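Side-chain contacts in NADP-dependent alcohol dehydrogenase (Entamoeba histolytica, PDB 2OUI), which catalyses the NADP-dependent interconversion of alcohols and the matching carbonyl compounds, probably at the zinc site held by each subunit of its tetramer: residues 20-23 and 27-30; 40-45 and 265-270; 78-83 and 354-359; 114-119 and 123-128; 140-145 and 348-353. The protein carries 1 engineered substitution. One frame throughout, in Å; residues are numbered along the deposited sequence. Where two conformers were deposited one is given.

In the fold
Interactions 1, 3, 4 and 5 all reach the mixed sheet of the catalytic domain. Interactions 1 and 4 use neighbouring strands, 27-34 and 124-126. Interactions 3 and 5 are joined by a salt bridge from Arg350 to Glu356, and interactions 1 and 3 by one from Arg30 to Asp355. Interaction 2 stands apart: it is buried and joins this domain to the nucleotide-binding one, near the zinc. Its chemistry is aromatic, with one hydroxyl bond. Interaction 3 lies at the surface and relies on a lysine–aspartate pair. Interactions 1, 4 and 5 are partly buried. The first is apolar, the fourth mixes a lysine grip with ring packing, and the fifth combines packing on an arginine with a long ion pair.

Interaction 1: 20-23 and 27-30; sequences PECG and ALVR
Pro20 O is met by both methyl branches of Leu28, at 3.5 Å from Leu28 CD1 and 3.6 Å from Leu28 CD2. These are van der Waals contacts. No hydrogen bond links the two segments. The site belongs to the GroES-like fold of the catalytic domain, where loop 20-23 leads into strand 27-34. The chain folds back after Gly23, and the loop packs beside the first residues of the strand that it feeds. Between the segments, Gly23 N is hydrogen-bonded to Asp26 OD2.

Leu28 carries the contact. Its CB points toward the loop, and CG stands anti to the carbonyl carbon (chi1 -61°). This lets different parts of the fork serve two residues: Leu28 CD2 touches the proline ring at Pro20 CB, 4.1 Å away, and Leu28 CG lies 3.9 Å from Cys22 CB. Leu28 is buried, and it also packs on Val66 and on His125. The Pro20 ring rests on His125 as well, so strand 124-126 backs the contact.

Glu21 points away from the strand, and its carboxylate forms a salt bridge with Lys18. Cys22 turns inward again. With the sulfur anti to the backbone N (chi1 -171°), Cys22 reaches the start of the strand. There it meets backbone, because the methyl of Ala27 points away from the loop: Cys22 SG is 4.0 Å from Ala27 CA and 4.1 Å from Ala27 N.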
# COMPACT_ATOMS: atom_id res chain seq x y z
N PRO A 20 -17.48 -13.58 35.87
CA PRO A 20 -16.93 -12.25 35.64
C PRO A 20 -18.00 -11.16 35.63
O PRO A 20 -19.15 -11.42 35.25
CB PRO A 20 -16.31 -12.37 34.26
CG PRO A 20 -16.15 -13.81 34.02
CD PRO A 20 -17.31 -14.45 34.69
N GLU A 21 -17.63 -9.96 36.08
CA GLU A 21 -18.51 -8.80 36.08
C GLU A 21 -18.76 -8.40 34.64
O GLU A 21 -17.84 -8.44 33.82
CB GLU A 21 -17.86 -7.63 36.83
CG GLU A 21 -17.45 -7.96 38.27
CD GLU A 21 -18.63 -7.95 39.25
OE1 GLU A 21 -19.42 -6.98 39.21
OE2 GLU A 21 -18.74 -8.91 40.06
N CYS A 22 -19.99 -8.01 34.34
CA CYS A 22 -20.39 -7.63 33.01
C CYS A 22 -20.69 -6.13 33.00
O CYS A 22 -21.68 -5.67 33.58
CB CYS A 22 -21.60 -8.45 32.57
SG CYS A 22 -22.01 -8.23 30.84
N GLY A 23 -19.78 -5.37 32.42
CA GLY A 23 -19.92 -3.92 32.29
C GLY A 23 -20.80 -3.56 31.11
O GLY A 23 -21.21 -4.43 30.36
N ALA A 27 -20.19 -8.69 27.24
CA ALA A 27 -21.13 -9.84 27.25
C ALA A 27 -20.50 -10.99 28.00
O ALA A 27 -19.28 -11.14 28.01
CB ALA A 27 -21.49 -10.27 25.83
N LEU A 28 -21.34 -11.80 28.64
CA LEU A 28 -20.89 -13.05 29.21
C LEU A 28 -21.36 -14.16 28.29
O LEU A 28 -22.50 -14.13 27.82
CB LEU A 28 -21.47 -13.24 30.61
CG LEU A 28 -21.10 -12.18 31.67
CD1 LEU A 28 -21.61 -12.62 33.01
CD2 LEU A 28 -19.56 -11.96 31.73
N VAL A 29 -20.49 -15.14 28.06
CA VAL A 29 -20.72 -16.16 27.04
C VAL A 29 -20.44 -17.56 27.62
O VAL A 29 -19.47 -17.74 28.36
CB VAL A 29 -19.77 -15.89 25.79
CG1 VAL A 29 -19.96 -16.96 24.69
CG2 VAL A 29 -20.01 -14.52 25.22
N ARG A 30 -21.30 -18.53 27.31
CA ARG A 30 -21.03 -19.93 27.66
C ARG A 30 -20.56 -20.68 26.41
O ARG A 30 -21.06 -20.41 25.31
CB ARG A 30 -22.28 -20.59 28.28
CG ARG A 30 -23.43 -20.81 27.33
CD ARG A 30 -24.64 -21.43 28.11
NE ARG A 30 -25.80 -21.71 27.27
CZ ARG A 30 -26.96 -22.17 27.72
NH1 ARG A 30 -27.14 -22.38 29.02
NH2 ARG A 30 -27.97 -22.42 26.87

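Interaction 2: 40-45 and 265-270; sequences DTHTVW and VNYLGE. With EDO (1,2-ethanediol), chain I.
His42 meets one face of the Tyr267 ring at two points, with its ring edge and with its own CB. The two rings form a T-shaped (edge-to-face) pair, with planes at 84° and centroids 5.0 Å apart. The contact joins helix 38-46 of the GroES-like catalytic domain to the loop after strand 260-264 of the Rossmann-type domain. It therefore spans the two domains of the subunit. His42 CD2 lies over the face, offset toward the rim, 3.7 Å from Tyr267 CD1. His42 CB makes a CH-pi contact nearer the hydroxyl end, 4.1 Å from the ring centroid.

The phenol is fixed at its far end. Tyr267 OH donates to Thr43 OG1 at 2.9 Å, and Thr43 OG1 is also hydrogen-bonded to Ser39 O within the helix. The threonine oxygen approaches near the plane of the phenol ring. The Tyr267 side chain is about 7 Å from the zinc ion, and Met285 of the second subunit packs on it. A bound ethanediol, probably from the crystallisation liquor, receives a bond from Tyr267 N. One water lies 2.8 Å from His42 NE2 and donates to Asn266 OD1, also at 2.8 Å.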
# COMPACT_ATOMS: atom_id res chain seq x y z
N ASP A 40 -0.97 -22.33 23.68
CA ASP A 40 -1.11 -22.55 25.11
C ASP A 40 -0.10 -23.54 25.67
O ASP A 40 0.25 -23.47 26.85
CB ASP A 40 -2.54 -22.98 25.45
CG ASP A 40 -3.51 -21.78 25.56
OD1 ASP A 40 -3.07 -20.60 25.46
OD2 ASP A 40 -4.71 -22.03 25.77
N THR A 41 0.38 -24.46 24.83
CA THR A 41 1.48 -25.33 25.25
C THR A 41 2.79 -24.53 25.42
O THR A 41 3.54 -24.79 26.37
CB THR A 41 1.68 -26.57 24.30
OG1 THR A 41 2.25 -26.15 23.06
CG2 THR A 41 0.35 -27.27 24.03
N HIS A 42 3.07 -23.57 24.53
CA HIS A 42 4.25 -22.69 24.69
C HIS A 42 4.11 -21.88 25.99
O HIS A 42 5.03 -21.80 26.80
CB HIS A 42 4.44 -21.68 23.54
CG HIS A 42 4.51 -22.29 22.17
ND1 HIS A 42 4.96 -23.57 21.93
CD2 HIS A 42 4.24 -21.75 20.95
CE1 HIS A 42 4.94 -23.81 20.63
NE2 HIS A 42 4.50 -22.72 20.01
N THR A 43 2.93 -21.31 26.19
CA THR A 43 2.67 -20.48 27.37
C THR A 43 2.86 -21.27 28.67
O THR A 43 3.55 -20.80 29.58
CB THR A 43 1.26 -19.84 27.27
OG1 THR A 43 1.22 -19.02 26.09
CG2 THR A 43 0.91 -19.02 28.52
N VAL A 44 2.26 -22.47 28.75
CA VAL A 44 2.33 -23.27 29.98
C VAL A 44 3.69 -23.97 30.16
O VAL A 44 4.33 -23.82 31.21
CB VAL A 44 1.18 -24.34 30.06
CG1 VAL A 44 1.36 -25.25 31.29
CG2 VAL A 44 -0.18 -23.67 30.08
N TRP A 45 4.13 -24.74 29.17
CA TRP A 45 5.28 -25.61 29.43
C TRP A 45 6.63 -24.96 29.07
O TRP A 45 7.66 -25.35 29.60
CB TRP A 45 5.11 -27.01 28.83
CG TRP A 45 4.08 -27.87 29.58
CD1 TRP A 45 4.28 -28.62 30.70
CD2 TRP A 45 2.70 -28.03 29.23
NE1 TRP A 45 3.11 -29.25 31.07
CE2 TRP A 45 2.12 -28.90 30.18
CE3 TRP A 45 1.89 -27.54 28.18
CZ2 TRP A 45 0.78 -29.27 30.14
CZ3 TRP A 45 0.55 -27.91 28.14
CH2 TRP A 45 0.01 -28.77 29.12
N VAL A 265 3.70 -16.00 11.29
CA VAL A 265 2.60 -15.99 12.28
C VAL A 265 2.89 -17.00 13.39
O VAL A 265 2.08 -17.15 14.29
CB VAL A 265 1.21 -16.31 11.65
CG1 VAL A 265 0.68 -15.08 10.88
CG2 VAL A 265 1.30 -17.54 10.73
N ASN A 266 4.02 -17.70 13.30
CA ASN A 266 4.42 -18.61 14.37
C ASN A 266 4.78 -17.88 15.66
O ASN A 266 5.57 -16.92 15.66
CB ASN A 266 5.60 -19.49 13.96
CG ASN A 266 5.83 -20.64 14.92
OD1 ASN A 266 4.88 -21.21 15.46
ND2 ASN A 266 7.07 -21.01 15.11
N TYR A 267 4.18 -18.33 16.75
CA TYR A 267 4.52 -17.88 18.09
C TYR A 267 5.79 -18.63 18.52
O TYR A 267 5.79 -19.86 18.67
CB TYR A 267 3.31 -18.17 18.99
CG TYR A 267 3.46 -18.09 20.51
CD1 TYR A 267 2.43 -18.58 21.31
CD2 TYR A 267 4.59 -17.56 21.15
CE1 TYR A 267 2.50 -18.54 22.67
CE2 TYR A 267 4.68 -17.52 22.57
CZ TYR A 267 3.60 -18.01 23.30
OH TYR A 267 3.59 -18.02 24.69
N LEU A 268 6.90 -17.88 18.63
CA LEU A 268 8.21 -18.45 18.93
C LEU A 268 8.44 -18.61 20.43
O LEU A 268 8.48 -17.63 21.17
CB LEU A 268 9.31 -17.57 18.33
CG LEU A 268 9.11 -17.24 16.85
CD1 LEU A 268 9.98 -16.05 16.44
CD2 LEU A 268 9.40 -18.44 15.95
N GLY A 269 8.60 -19.86 20.85
CA GLY A 269 8.60 -20.22 22.27
C GLY A 269 9.92 -20.21 23.01
O GLY A 269 9.94 -20.30 24.23
N GLU A 270 11.04 -20.13 22.28
CA GLU A 270 12.34 -20.13 22.94
C GLU A 270 13.43 -19.62 22.02
O GLU A 270 13.21 -19.53 20.81
CB GLU A 270 12.71 -21.52 23.43
CG GLU A 270 12.73 -22.59 22.36
CD GLU A 270 13.18 -23.93 22.92
OE1 GLU A 270 12.75 -24.28 24.05
OE2 GLU A 270 13.98 -24.61 22.25
C1 EDO I . -0.09 -19.66 16.29
O1 EDO I . 1.31 -19.48 16.02
C2 EDO I . -0.34 -21.04 16.89
O2 EDO I . 0.70 -21.48 17.78
O HOH W 1 3.37 -22.37 17.46

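Interaction 3: 78-83 and 354-359; sequences GDKVIV and DDEDTL
The C-terminal tail of the chain returns here to the sheet of the catalytic domain, where Asp357 and Leu359 meet Lys80, at the start of strand 80-83, and Gly78 just before it. Lys80 reaches out with its chain extended beyond CG. Lys80 NZ forms a salt bridge with Asp357 OD1 at 2.9 Å, and it meets that oxygen nearly along the C-O axis. On the way Lys80 CE passes 3.4 Å from Glu356 O.

A water also ties the lysine to the tail. It accepts from Lys80 NZ at 3.0 Å and donates to Glu356 OE2 at 2.7 Å. That carboxylate has a direct salt bridge to Arg350.

Gly78 has a positive phi of 101°, a conformation that glycine adopts easily. Its bare CA comes 3.4 Å from Leu359 O in a CA-H...O contact. Leu359 CG packs on the same carbon, 4.1 Å from Gly78 CA. The tail is held in a tight turn by Asp355 O, which accepts from both Thr358 N and Leu359 N. Gln64 NE2 bonds to both Gly78 O and Glu356 O and so bridges the segments. This return of the C-terminus to the GroES-like domain is characteristic of medium-chain dehydrogenases.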
# COMPACT_ATOMS: atom_id res chain seq x y z
N GLY A 78 -28.98 -15.55 24.58
CA GLY A 78 -29.42 -16.64 23.71
C GLY A 78 -28.74 -16.70 22.34
O GLY A 78 -28.67 -17.78 21.74
N ASP A 79 -28.23 -15.57 21.85
CA ASP A 79 -27.54 -15.53 20.56
C ASP A 79 -26.30 -16.41 20.52
O ASP A 79 -25.54 -16.47 21.48
CB ASP A 79 -27.08 -14.11 20.21
CG ASP A 79 -28.21 -13.21 19.73
OD1 ASP A 79 -29.32 -13.71 19.43
OD2 ASP A 79 -27.98 -11.98 19.65
N LYS A 80 -26.09 -17.08 19.39
CA LYS A 80 -24.94 -17.95 19.21
C LYS A 80 -23.89 -17.19 18.40
O LYS A 80 -24.22 -16.55 17.40
CB LYS A 80 -25.36 -19.26 18.55
CG LYS A 80 -26.34 -20.05 19.43
CD LYS A 80 -26.73 -21.39 18.84
CE LYS A 80 -27.85 -21.99 19.70
NZ LYS A 80 -28.47 -23.18 19.08
N VAL A 81 -22.64 -17.23 18.85
CA VAL A 81 -21.62 -16.33 18.32
C VAL A 81 -20.31 -17.05 18.07
O VAL A 81 -20.00 -18.06 18.73
CB VAL A 81 -21.30 -15.15 19.30
CG1 VAL A 81 -22.47 -14.16 19.37
CG2 VAL A 81 -20.99 -15.67 20.73
N ILE A 82 -19.54 -16.51 17.13
CA ILE A 82 -18.18 -16.92 16.87
C ILE A 82 -17.31 -15.95 17.68
O ILE A 82 -17.39 -14.72 17.51
CB ILE A 82 -17.84 -16.78 15.36
CG1 ILE A 82 -18.72 -17.71 14.52
CG2 ILE A 82 -16.42 -17.15 15.10
CD1 ILE A 82 -18.73 -17.34 13.01
N VAL A 83 -16.49 -16.50 18.56
CA VAL A 83 -15.64 -15.66 19.39
C VAL A 83 -14.22 -15.61 18.79
O VAL A 83 -13.56 -16.65 18.69
CB VAL A 83 -15.55 -16.20 20.83
CG1 VAL A 83 -14.81 -15.20 21.74
CG2 VAL A 83 -16.98 -16.50 21.40
N ASP A 354 -29.26 -27.99 28.32
CA ASP A 354 -30.72 -28.26 28.22
C ASP A 354 -31.52 -27.18 27.50
O ASP A 354 -32.51 -27.47 26.83
CB ASP A 354 -31.32 -28.47 29.61
CG ASP A 354 -30.89 -29.77 30.23
OD1 ASP A 354 -31.05 -29.91 31.46
OD2 ASP A 354 -30.40 -30.66 29.48
N ASP A 355 -31.09 -25.92 27.67
CA ASP A 355 -31.78 -24.78 27.08
C ASP A 355 -30.96 -24.16 25.94
O ASP A 355 -31.12 -22.97 25.64
CB ASP A 355 -32.09 -23.74 28.16
CG ASP A 355 -30.85 -23.30 28.96
OD1 ASP A 355 -29.73 -23.82 28.73
OD2 ASP A 355 -31.01 -22.42 29.82
N GLU A 356 -30.11 -24.97 25.31
CA GLU A 356 -29.25 -24.51 24.21
C GLU A 356 -30.08 -23.88 23.09
O GLU A 356 -29.65 -22.91 22.45
CB GLU A 356 -28.43 -25.68 23.66
CG GLU A 356 -27.39 -25.32 22.64
CD GLU A 356 -26.62 -26.54 22.18
OE1 GLU A 356 -26.69 -27.59 22.85
OE2 GLU A 356 -25.94 -26.44 21.13
N ASP A 357 -31.27 -24.43 22.85
CA ASP A 357 -32.12 -23.94 21.76
C ASP A 357 -33.26 -23.03 22.24
O ASP A 357 -33.98 -22.46 21.43
CB ASP A 357 -32.65 -25.10 20.90
CG ASP A 357 -31.54 -25.82 20.10
OD1 ASP A 357 -30.46 -25.22 19.80
OD2 ASP A 357 -31.74 -27.00 19.77
N THR A 358 -33.40 -22.89 23.56
CA THR A 358 -34.47 -22.06 24.13
C THR A 358 -34.01 -20.79 24.90
O THR A 358 -34.81 -19.86 25.10
CB THR A 358 -35.43 -22.90 25.01
OG1 THR A 358 -34.69 -23.55 26.05
CG2 THR A 358 -36.13 -23.94 24.16
N LEU A 359 -32.74 -20.72 25.30
CA LEU A 359 -32.28 -19.60 26.13
C LEU A 359 -32.65 -18.27 25.50
O LEU A 359 -32.47 -18.07 24.30
CB LEU A 359 -30.76 -19.66 26.35
CG LEU A 359 -30.13 -18.62 27.28
CD1 LEU A 359 -30.59 -18.83 28.71
CD2 LEU A 359 -28.64 -18.78 27.20
O HOH W 2 -25.94 -24.84 18.90

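Interaction 4: 114-119 and 123-128; sequences NFKDGV and VFHVNE
Lys116 leaves its backbone with CG anti to N (chi1 177°) and stays extended to NZ, which carries the amine across to His125. Phe124 is turned differently: its CG sits between N and the carbonyl carbon (chi1 57°), with the ring beside Val119.

Three bonds hold the lysine amine. Lys116 NZ donates to His125 ND1 at 2.9 Å, lying close to the imidazole plane. It also donates to His125 O at 3.0 Å, from a position 63° out of the carbonyl plane. A water accepts the third bond, at 2.7 Å from Lys116 NZ, and donates in turn to Asn127 OD1. Since ND1 accepts, the imidazole is probably neutral, with its proton on NE2. His125 NE2 is hydrogen-bonded to Asp26, and Asn127 OD1 is bonded to Thr87.

The apolar half is a CH-pi contact. Val119 CG1 stands over the centre of the Phe124 ring, 3.7 Å from its centroid. A second water links the backbones by accepting from His125 N and donating to Asp117 O.

All this lies in the GroES-like fold. Strand 124-126 pairs with strand 27-34, and Phe124 packs on Val29 there. The loop bonds through Gly118 and Val119 to Ile56 and Gly58, while Val119 and Phe124 both reach Ala61 on strand 61-68.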
# COMPACT_ATOMS: atom_id res chain seq x y z
N ASN A 114 -3.73 -15.10 27.19
CA ASN A 114 -2.49 -14.30 27.25
C ASN A 114 -2.35 -13.67 28.65
O ASN A 114 -1.48 -14.08 29.44
CB ASN A 114 -2.46 -13.25 26.11
CG ASN A 114 -1.22 -12.37 26.13
OD1 ASN A 114 -0.28 -12.58 26.93
ND2 ASN A 114 -1.20 -11.38 25.23
N PHE A 115 -3.23 -12.73 28.99
CA PHE A 115 -3.22 -12.12 30.31
C PHE A 115 -4.63 -12.04 30.93
O PHE A 115 -4.77 -11.57 32.06
CB PHE A 115 -2.57 -10.73 30.26
CG PHE A 115 -3.19 -9.79 29.25
CD1 PHE A 115 -4.35 -9.07 29.57
CD2 PHE A 115 -2.63 -9.64 27.99
CE1 PHE A 115 -4.93 -8.20 28.64
CE2 PHE A 115 -3.21 -8.79 27.06
CZ PHE A 115 -4.36 -8.08 27.39
N LYS A 116 -5.65 -12.49 30.18
CA LYS A 116 -7.05 -12.51 30.63
C LYS A 116 -7.51 -13.97 30.66
O LYS A 116 -7.06 -14.79 29.86
CB LYS A 116 -7.93 -11.70 29.67
CG LYS A 116 -9.46 -11.69 29.96
CD LYS A 116 -10.25 -10.93 28.87
CE LYS A 116 -11.72 -10.76 29.25
NZ LYS A 116 -12.46 -9.95 28.19
N ASP A 117 -8.40 -14.29 31.60
CA ASP A 117 -8.98 -15.63 31.63
C ASP A 117 -9.61 -15.94 30.27
O ASP A 117 -10.36 -15.12 29.70
CB ASP A 117 -10.04 -15.74 32.71
CG ASP A 117 -9.46 -15.80 34.12
OD1 ASP A 117 -8.33 -16.30 34.32
OD2 ASP A 117 -10.16 -15.36 35.05
N GLY A 118 -9.29 -17.11 29.74
CA GLY A 118 -9.73 -17.51 28.40
C GLY A 118 -11.05 -18.25 28.42
O GLY A 118 -11.84 -18.06 29.34
N VAL A 119 -11.27 -19.07 27.41
CA VAL A 119 -12.58 -19.60 27.07
C VAL A 119 -12.87 -20.98 27.65
O VAL A 119 -13.99 -21.50 27.49
CB VAL A 119 -12.84 -19.57 25.52
CG1 VAL A 119 -12.75 -18.13 24.98
CG2 VAL A 119 -11.89 -20.50 24.77
N VAL A 123 -18.42 -20.01 31.89
CA VAL A 123 -18.82 -18.70 31.37
C VAL A 123 -17.53 -17.94 31.19
O VAL A 123 -16.63 -18.05 32.02
CB VAL A 123 -19.73 -17.93 32.39
CG1 VAL A 123 -20.04 -16.52 31.90
CG2 VAL A 123 -21.03 -18.68 32.67
N PHE A 124 -17.42 -17.17 30.12
CA PHE A 124 -16.28 -16.26 29.98
C PHE A 124 -16.74 -14.86 29.56
O PHE A 124 -17.91 -14.66 29.22
CB PHE A 124 -15.20 -16.83 29.05
CG PHE A 124 -15.70 -17.17 27.68
CD1 PHE A 124 -15.74 -16.20 26.68
CD2 PHE A 124 -16.11 -18.47 27.38
CE1 PHE A 124 -16.20 -16.51 25.40
CE2 PHE A 124 -16.57 -18.79 26.10
CZ PHE A 124 -16.60 -17.81 25.11
N HIS A 125 -15.80 -13.91 29.59
CA HIS A 125 -16.11 -12.52 29.46
C HIS A 125 -15.55 -12.00 28.14
O HIS A 125 -14.38 -12.26 27.80
CB HIS A 125 -15.50 -11.75 30.64
CG HIS A 125 -15.67 -10.26 30.56
ND1 HIS A 125 -14.86 -9.46 29.77
CD2 HIS A 125 -16.52 -9.42 31.20
CE1 HIS A 125 -15.23 -8.20 29.91
NE2 HIS A 125 -16.23 -8.15 30.77
N VAL A 126 -16.36 -11.23 27.42
CA VAL A 126 -15.92 -10.59 26.19
C VAL A 126 -16.05 -9.07 26.32
O VAL A 126 -17.14 -8.55 26.57
CB VAL A 126 -16.76 -11.06 24.97
CG1 VAL A 126 -16.25 -10.40 23.67
CG2 VAL A 126 -16.74 -12.58 24.87
N ASN A 127 -14.93 -8.35 26.15
CA ASN A 127 -14.97 -6.87 26.17
C ASN A 127 -15.49 -6.32 24.84
O ASN A 127 -15.28 -6.94 23.81
CB ASN A 127 -13.55 -6.31 26.38
CG ASN A 127 -12.59 -6.81 25.34
OD1 ASN A 127 -12.29 -8.01 25.26
ND2 ASN A 127 -12.10 -5.89 24.51
N GLU A 128 -16.15 -5.15 24.87
CA GLU A 128 -16.66 -4.54 23.63
C GLU A 128 -17.41 -5.55 22.74
O GLU A 128 -17.09 -5.77 21.58
CB GLU A 128 -15.52 -3.81 22.88
CG GLU A 128 -15.10 -2.56 23.67
CD GLU A 128 -13.93 -1.83 23.06
OE1 GLU A 128 -13.82 -1.81 21.81
OE2 GLU A 128 -13.13 -1.26 23.84
O HOH W 3 -12.23 -10.88 25.63
O HOH W 4 -12.95 -14.17 30.57

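Interaction 5: 140-145 and 348-353; sequences IKPEDA and VVRIHY
Glu143 and Val348 bring their CA atoms within 6.6 Å where the first turn of helix 142-145 passes strand 346-350. Lys141 is the N-cap of this helix, and Pro142 follows it. Proline is well tolerated in a first helical turn, where a backbone N-H would have no acceptor within the helix.

The side chains centre on Arg350. Its chain bends at chi2 (69°), which brings CD and NE past the helix residues while the guanidinium runs on toward the tail. Pro142 CG lies 3.9 Å from Arg350 NE and equally far from Arg350 NH2. Glu143 also bends at chi2 (93°), and this turns its carboxylate back toward the strand. Glu143 OE2 comes 3.5 Å from Arg350 CD. Its ion pair with Arg350 NE is long, at 3.8 Å, and no hydrogen bond joins the two. Glu143 OE2 sits at the edge of the guanidinium, near its plane, but the carboxylate plane is turned 71° from it. His352, in the same segment as the arginine, places NE2 over the centre of one guanidinium face. The touch of Glu143 CG on Val348 CG2 is doubtful, because that valine was deposited in two conformers.

The stronger partners of the arginine lie outside the pair. Arg350 NH2 forms a salt bridge with Glu356, and Arg350 NH1 bonds to Leu32 O. These bonds anchor the guanidinium on the strand and tail side. Glu143 then probably adds electrostatic attraction without directional bonding. Between these two segments the contact is mostly packing against an arginine whose hydrogen bonds go to other groups.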
# COMPACT_ATOMS: atom_id res chain seq x y z
N ILE A 140 -23.36 -22.83 9.19
CA ILE A 140 -22.02 -23.27 9.62
C ILE A 140 -22.12 -24.07 10.92
O ILE A 140 -22.71 -23.60 11.90
CB ILE A 140 -21.02 -22.10 9.79
CG1 ILE A 140 -20.95 -21.25 8.51
CG2 ILE A 140 -19.63 -22.64 10.14
CD1 ILE A 140 -19.90 -20.13 8.54
N LYS A 141 -21.53 -25.26 10.93
CA LYS A 141 -21.54 -26.09 12.14
C LYS A 141 -20.65 -25.46 13.20
O LYS A 141 -19.56 -24.94 12.88
CB LYS A 141 -21.05 -27.51 11.82
CG LYS A 141 -22.01 -28.26 10.91
CD LYS A 141 -21.28 -29.17 9.96
CE LYS A 141 -21.26 -30.60 10.43
NZ LYS A 141 -20.86 -31.46 9.30
N PRO A 142 -21.08 -25.49 14.46
CA PRO A 142 -20.21 -24.91 15.49
C PRO A 142 -18.76 -25.39 15.41
O PRO A 142 -17.83 -24.59 15.56
CB PRO A 142 -20.87 -25.36 16.80
CG PRO A 142 -22.33 -25.57 16.44
CD PRO A 142 -22.36 -26.00 15.00
N GLU A 143 -18.55 -26.68 15.14
CA GLU A 143 -17.21 -27.25 15.12
C GLU A 143 -16.39 -26.69 13.96
O GLU A 143 -15.19 -26.42 14.10
CB GLU A 143 -17.27 -28.78 15.04
CG GLU A 143 -17.95 -29.41 16.24
CD GLU A 143 -19.46 -29.67 16.07
OE1 GLU A 143 -20.15 -28.94 15.31
OE2 GLU A 143 -19.97 -30.61 16.75
N ASP A 144 -17.03 -26.48 12.81
CA ASP A 144 -16.33 -25.83 11.69
C ASP A 144 -16.07 -24.35 11.98
O ASP A 144 -15.03 -23.80 11.59
CB ASP A 144 -17.13 -25.97 10.39
CG ASP A 144 -17.18 -27.40 9.88
OD1 ASP A 144 -16.51 -28.29 10.45
OD2 ASP A 144 -17.92 -27.63 8.89
N ALA A 145 -17.02 -23.69 12.65
CA ALA A 145 -16.88 -22.26 12.93
C ALA A 145 -15.78 -21.96 13.95
O ALA A 145 -15.20 -20.87 13.91
CB ALA A 145 -18.20 -21.68 13.39
N VAL A 348 -11.59 -30.78 18.67
CA VAL A 348 -12.68 -29.89 19.05
C VAL A 348 -13.51 -30.55 20.13
O VAL A 348 -13.66 -31.77 20.17
CB VAL A 348 -13.62 -29.47 17.89
CG1 VAL A 348 -12.93 -28.48 16.99
CG2 VAL A 348 -14.13 -30.67 17.11
N VAL A 349 -14.03 -29.73 21.03
CA VAL A 349 -14.86 -30.21 22.11
C VAL A 349 -16.22 -29.55 21.96
O VAL A 349 -16.30 -28.35 21.84
CB VAL A 349 -14.27 -29.80 23.48
CG1 VAL A 349 -15.18 -30.25 24.63
CG2 VAL A 349 -12.86 -30.39 23.65
N ARG A 350 -17.28 -30.35 22.00
CA ARG A 350 -18.64 -29.84 21.91
C ARG A 350 -19.26 -29.89 23.31
O ARG A 350 -19.09 -30.87 24.03
CB ARG A 350 -19.45 -30.66 20.90
CG ARG A 350 -20.81 -30.07 20.48
CD ARG A 350 -20.73 -28.77 19.61
NE ARG A 350 -22.06 -28.46 19.05
CZ ARG A 350 -23.07 -27.92 19.73
NH1 ARG A 350 -22.95 -27.59 21.02
NH2 ARG A 350 -24.24 -27.72 19.13
N ILE A 351 -19.94 -28.81 23.69
CA ILE A 351 -20.60 -28.70 24.99
C ILE A 351 -22.09 -28.40 24.76
O ILE A 351 -22.44 -27.51 23.99
CB ILE A 351 -20.00 -27.58 25.88
CG1 ILE A 351 -18.49 -27.75 26.11
CG2 ILE A 351 -20.71 -27.53 27.24
CD1 ILE A 351 -17.64 -27.07 25.08
N HIS A 352 -22.95 -29.16 25.43
CA HIS A 352 -24.40 -29.01 25.30
C HIS A 352 -25.08 -28.53 26.58
O HIS A 352 -24.58 -28.74 27.69
CB HIS A 352 -25.05 -30.33 24.86
CG HIS A 352 -24.72 -30.72 23.45
ND1 HIS A 352 -23.94 -31.82 23.15
CD2 HIS A 352 -25.05 -30.15 22.27
CE1 HIS A 352 -23.82 -31.91 21.84
NE2 HIS A 352 -24.48 -30.92 21.28
N TYR A 353 -26.23 -27.88 26.40
CA TYR A 353 -27.03 -27.39 27.52
C TYR A 353 -28.50 -27.74 27.26
O TYR A 353 -28.92 -27.77 26.10
CB TYR A 353 -26.87 -25.88 27.65
CG TYR A 353 -25.43 -25.43 27.76
CD1 TYR A 353 -24.71 -25.09 26.63
CD2 TYR A 353 -24.79 -25.35 29.00
CE1 TYR A 353 -23.39 -24.69 26.72
CE2 TYR A 353 -23.46 -24.92 29.11
CZ TYR A 353 -22.78 -24.61 27.97
OH TYR A 353 -21.47 -24.21 28.08